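Local structure of YjbQ family protein (Sulfolobus tokodaii, 1VE0) at the interface of chains A and B. The protein is of uncharacterised function but binds zinc and belongs to the UPF0047 (YjbQ) family. Numbering follows the deposited sequence. Chains: chain A/B, hypothetical protein (ST2072).

Contact 1: the interface of chains A and B. Residues chain A 51-52, 54, 57, 111; chain B 44, 77, 87.
The imidazole ring of B:His87, a zinc ligand of this UPF0047 (YjbQ) family protein, carries A:Leu57 on one face: methyl CD2 sits 3.5 Å from the centroid of the ring, offset toward its rim, in a CH-pi contact. The same methyl lies farther off over a face of B:His77, a second zinc ligand, while CG of A:Glu54 sits at the edge of that ring, in its plane. The other methyl of A:Leu57, CD1, packs 3.5 Å from CB of B:His77, so the leucine wedges between the two histidines.

Each ring turns ND1 toward chain A. ND1 of B:His87 gives a hydrogen bond of 2.9 Å to the amide oxygen OD1 of A:Asn51, in the carbonyl plane, with amide and ring 76° apart. OD1 also accepts from the backbone N of A:Glu52, and ND2 donates to the carbonyl O of B:Thr44 at 3.0 Å; bonds at both ends hold the amide against flipping. ND1 of B:His77 meets OE2 of A:Glu54 at 2.8 Å, nearly straight (165° at H) but from above the carboxylate plane. The backbone N of A:Leu57 reaches OE2 from the opposite face. The A:Glu54 chain, bent at chi2 (-94°), turns its carboxylate back to that backbone N. A:Glu52, itself a zinc-binding residue of this protein, extends across so that OE2 lies 3.4 Å from NE2 of B:His87, probably adding a group from chain A to the metal site of chain B.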
loop_
_atom_site.group_PDB
_atom_site.type_symbol
_atom_site.label_atom_id
_atom_site.label_comp_id
_atom_site.label_asym_id
_atom_site.label_seq_id
_atom_site.Cartn_x
_atom_site.Cartn_y
_atom_site.Cartn_z
ATOM N N ASN A 51 5.109 -0.710 11.178
ATOM C CA ASN A 51 6.510 -1.055 11.341
ATOM C C ASN A 51 6.993 -0.926 12.783
ATOM O O ASN A 51 6.189 -0.815 13.697
ATOM C CB ASN A 51 7.364 -0.209 10.392
ATOM C CG ASN A 51 8.532 -0.992 9.826
ATOM O OD1 ASN A 51 9.588 -1.080 10.446
ATOM N ND2 ASN A 51 8.336 -1.594 8.651
ATOM N N GLU A 52 8.305 -0.934 12.996
ATOM C CA GLU A 52 8.807 -0.859 14.366
ATOM C C GLU A 52 8.917 0.579 14.853
ATOM O O GLU A 52 9.464 1.443 14.166
ATOM C CB GLU A 52 10.161 -1.574 14.480
ATOM C CG GLU A 52 10.671 -1.678 15.916
ATOM C CD GLU A 52 12.013 -2.390 16.034
ATOM O OE1 GLU A 52 12.587 -2.390 17.142
ATOM O OE2 GLU A 52 12.491 -2.954 15.028
ATOM N N GLU A 54 10.793 1.894 17.069
ATOM C CA GLU A 54 11.991 2.120 17.864
ATOM C C GLU A 54 12.339 3.607 17.728
ATOM O O GLU A 54 12.128 4.215 16.673
ATOM C CB GLU A 54 13.149 1.247 17.373
ATOM C CG GLU A 54 14.414 1.406 18.214
ATOM C CD GLU A 54 15.370 2.437 17.645
ATOM O OE1 GLU A 54 16.041 3.134 18.441
ATOM O OE2 GLU A 54 15.462 2.536 16.400
ATOM N N LEU A 57 14.460 4.685 14.604
ATOM C CA LEU A 57 13.701 4.392 13.398
ATOM C C LEU A 57 12.564 5.407 13.211
ATOM O O LEU A 57 12.257 5.806 12.094
ATOM C CB LEU A 57 13.164 2.963 13.506
ATOM C CG LEU A 57 12.967 2.098 12.269
ATOM C CD1 LEU A 57 14.224 2.079 11.406
ATOM C CD2 LEU A 57 12.599 0.687 12.732
ATOM N N TRP A 111 7.646 -6.964 16.429
ATOM C CA TRP A 111 8.047 -5.569 16.317
ATOM C C TRP A 111 7.076 -4.636 15.588
ATOM O O TRP A 111 7.436 -3.498 15.315
ATOM C CB TRP A 111 9.417 -5.489 15.629
ATOM C CG TRP A 111 10.428 -6.441 16.201
ATOM C CD1 TRP A 111 10.951 -7.543 15.591
ATOM C CD2 TRP A 111 10.996 -6.402 17.520
ATOM N NE1 TRP A 111 11.810 -8.201 16.450
ATOM C CE2 TRP A 111 11.855 -7.522 17.639
ATOM C CE3 TRP A 111 10.861 -5.534 18.613
ATOM C CZ2 TRP A 111 12.576 -7.796 18.809
ATOM C CZ3 TRP A 111 11.582 -5.811 19.782
ATOM C CH2 TRP A 111 12.426 -6.933 19.866
ATOM N N THR B 44 8.639 -6.652 9.910
ATOM C CA THR B 44 8.866 -5.238 9.662
ATOM C C THR B 44 10.013 -5.005 8.695
ATOM O O THR B 44 10.291 -3.868 8.337
ATOM C CB THR B 44 9.196 -4.468 10.965
ATOM O OG1 THR B 44 10.407 -4.987 11.524
ATOM C CG2 THR B 44 8.079 -4.607 11.982
ATOM N N HIS B 77 18.602 3.951 13.688
ATOM C CA HIS B 77 18.246 2.633 14.182
ATOM C C HIS B 77 19.456 1.715 14.255
ATOM O O HIS B 77 19.534 0.850 15.130
ATOM C CB HIS B 77 17.206 1.991 13.263
ATOM C CG HIS B 77 16.824 0.604 13.663
ATOM N ND1 HIS B 77 16.103 0.330 14.803
ATOM C CD2 HIS B 77 17.079 -0.593 13.080
ATOM C CE1 HIS B 77 15.928 -0.975 14.908
ATOM N NE2 HIS B 77 16.510 -1.558 13.875
ATOM N N HIS B 87 13.842 -1.666 7.272
ATOM C CA HIS B 87 12.662 -1.136 7.952
ATOM C C HIS B 87 12.033 -0.021 7.126
ATOM O O HIS B 87 10.820 -0.001 6.894
ATOM C CB HIS B 87 13.049 -0.579 9.328
ATOM C CG HIS B 87 13.227 -1.628 10.379
ATOM N ND1 HIS B 87 12.165 -2.302 10.944
ATOM C CD2 HIS B 87 14.342 -2.104 10.987
ATOM C CE1 HIS B 87 12.617 -3.142 11.860
ATOM N NE2 HIS B 87 13.932 -3.041 11.906
#

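Contact 2: the interface of chains A and B. Residues chain A 100-101, 107-108; chain B 40, 42, 128, 130.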
loop_
_atom_site.group_PDB
_atom_site.type_symbol
_atom_site.label_atom_id
_atom_site.label_comp_id
_atom_site.label_asym_id
_atom_site.label_seq_id
_atom_site.Cartn_x
_atom_site.Cartn_y
_atom_site.Cartn_z
ATOM N N PRO A 100 -4.727 -7.543 10.707
ATOM C CA PRO A 100 -5.726 -8.574 10.989
ATOM C C PRO A 100 -6.130 -8.510 12.455
ATOM O O PRO A 100 -5.368 -8.037 13.293
ATOM C CB PRO A 100 -5.006 -9.873 10.639
ATOM C CG PRO A 100 -3.544 -9.539 10.936
ATOM C CD PRO A 100 -3.400 -8.118 10.422
ATOM N N ILE A 101 -7.339 -8.979 12.738
ATOM C CA ILE A 101 -7.871 -9.016 14.085
ATOM C C ILE A 101 -8.139 -10.488 14.388
ATOM O O ILE A 101 -8.723 -11.190 13.565
ATOM C CB ILE A 101 -9.215 -8.255 14.189
ATOM C CG1 ILE A 101 -9.029 -6.794 13.774
ATOM C CG2 ILE A 101 -9.742 -8.338 15.622
ATOM C CD1 ILE A 101 -10.330 -6.007 13.712
ATOM N N ASP A 107 -3.640 -8.486 15.478
ATOM C CA ASP A 107 -2.700 -9.575 15.266
ATOM C C ASP A 107 -1.413 -8.983 14.684
ATOM O O ASP A 107 -1.219 -8.950 13.462
ATOM C CB ASP A 107 -3.339 -10.603 14.316
ATOM C CG ASP A 107 -2.468 -11.828 14.091
ATOM O OD1 ASP A 107 -1.643 -12.142 14.965
ATOM O OD2 ASP A 107 -2.630 -12.491 13.039
ATOM N N LEU A 108 -0.544 -8.518 15.580
ATOM C CA LEU A 108 0.719 -7.882 15.215
ATOM C C LEU A 108 1.949 -8.733 15.503
ATOM O O LEU A 108 1.979 -9.492 16.472
ATOM C CB LEU A 108 0.853 -6.551 15.976
ATOM C CG LEU A 108 -0.234 -5.521 15.651
ATOM C CD1 LEU A 108 -0.333 -4.440 16.739
ATOM C CD2 LEU A 108 0.078 -4.924 14.300
ATOM N N ILE B 40 -0.499 -10.878 4.034
ATOM C CA ILE B 40 0.158 -10.098 5.079
ATOM C C ILE B 40 1.386 -10.719 5.721
ATOM O O ILE B 40 1.429 -11.924 5.938
ATOM C CB ILE B 40 -0.870 -9.852 6.232
ATOM C CG1 ILE B 40 -2.075 -9.085 5.696
ATOM C CG2 ILE B 40 -0.214 -9.128 7.424
ATOM C CD1 ILE B 40 -3.345 -9.387 6.461
ATOM N N LYS B 42 3.728 -10.349 9.186
ATOM C CA LYS B 42 3.745 -9.663 10.466
ATOM C C LYS B 42 5.182 -9.271 10.762
ATOM O O LYS B 42 5.568 -9.106 11.919
ATOM C CB LYS B 42 3.208 -10.567 11.576
ATOM C CG LYS B 42 1.784 -11.050 11.365
ATOM C CD LYS B 42 1.367 -11.946 12.526
ATOM C CE LYS B 42 0.098 -12.704 12.237
ATOM N NZ LYS B 42 -0.251 -13.597 13.390
ATOM N N LEU B 128 0.945 -14.525 6.268
ATOM C CA LEU B 128 -0.431 -14.802 6.667
ATOM C C LEU B 128 -1.375 -14.425 5.519
ATOM O O LEU B 128 -1.284 -13.316 4.965
ATOM C CB LEU B 128 -0.811 -13.987 7.911
ATOM C CG LEU B 128 -2.309 -13.827 8.193
ATOM C CD1 LEU B 128 -2.942 -15.169 8.586
ATOM C CD2 LEU B 128 -2.494 -12.799 9.304
ATOM N N LYS B 130 -5.176 -13.937 4.961
ATOM C CA LYS B 130 -6.446 -13.793 5.644
ATOM C C LYS B 130 -7.459 -13.459 4.568
ATOM O O LYS B 130 -7.437 -12.357 4.010
ATOM C CB LYS B 130 -6.342 -12.650 6.659
ATOM C CG LYS B 130 -7.544 -12.483 7.557
ATOM C CD LYS B 130 -7.169 -12.735 8.990
ATOM C CE LYS B 130 -8.312 -12.430 9.924
ATOM N NZ LYS B 130 -8.041 -12.999 11.260
HETATM O O HOH W 1 -5.366 -13.441 11.992
#
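Strand 96-102 of chain A and loop residue A:Asp107 meet strand 124-133 of chain B, the end of strand 35-41 and the loop that follows it with B:Lys42, in a polar clasp between subunits of this UPF0047 family protein. At its centre the ammonium NZ of B:Lys42 forms a salt bridge with the carboxylate of A:Asp107. NZ is 2.6 Å from both OD1 and OD2, on the syn side of each oxygen and about 20° out of the carboxylate plane, a forked grip that would resist rotation of the group. The lysine chain is extended beyond CG and crosses the aspartate at about a right angle, while CG of A:Asp107 stands anti to its own N (chi1 -177°), which carries the carboxylate toward chain B.

A second lysine, B:Lys130, bends at chi2 (116°) and sends NZ to the backbone O of A:Ile101 at 3.0 Å, approaching from above the carbonyl plane. The same NZ is 2.8 Å from water 1, which lies 3.1 Å from OD2 of A:Asp107 and thereby ties the two lysines to one carboxylate. With an alanine in place of A:Asp107, the ammonium of B:Lys42 would probably be left without its charged mate, and water 1 would probably lose a partner on chain A.

Beside the polar groups, the ring of A:Pro100 packs its CG 3.8 Å from CD2 of B:Leu128 and its CB against the aliphatic CD of B:Lys130. CD1 of B:Ile40 ends 4.2 Å from CD of the proline ring, a looser contact. Together the charged clasp and its apolar patch probably help fasten neighbouring chains in the assembly.

The C-alpha centres of contact 1 and contact 2 lie about 17 Å apart along one interface between chains A and B. No residue belongs to both, but chain B links them closely in sequence: B:Lys42 of contact 2 and B:Thr44 of contact 1 follow strand 35-41 in the same loop. Contact 1 brings chain A up to the zinc-binding histidines of chain B, whereas contact 2 fastens strand and loop regions away from the metal ligands. Because the interface is not an exact two-fold and the deposited assembly has three chains, the same pairing could recur around a trimer, placing zinc sites at subunit boundaries.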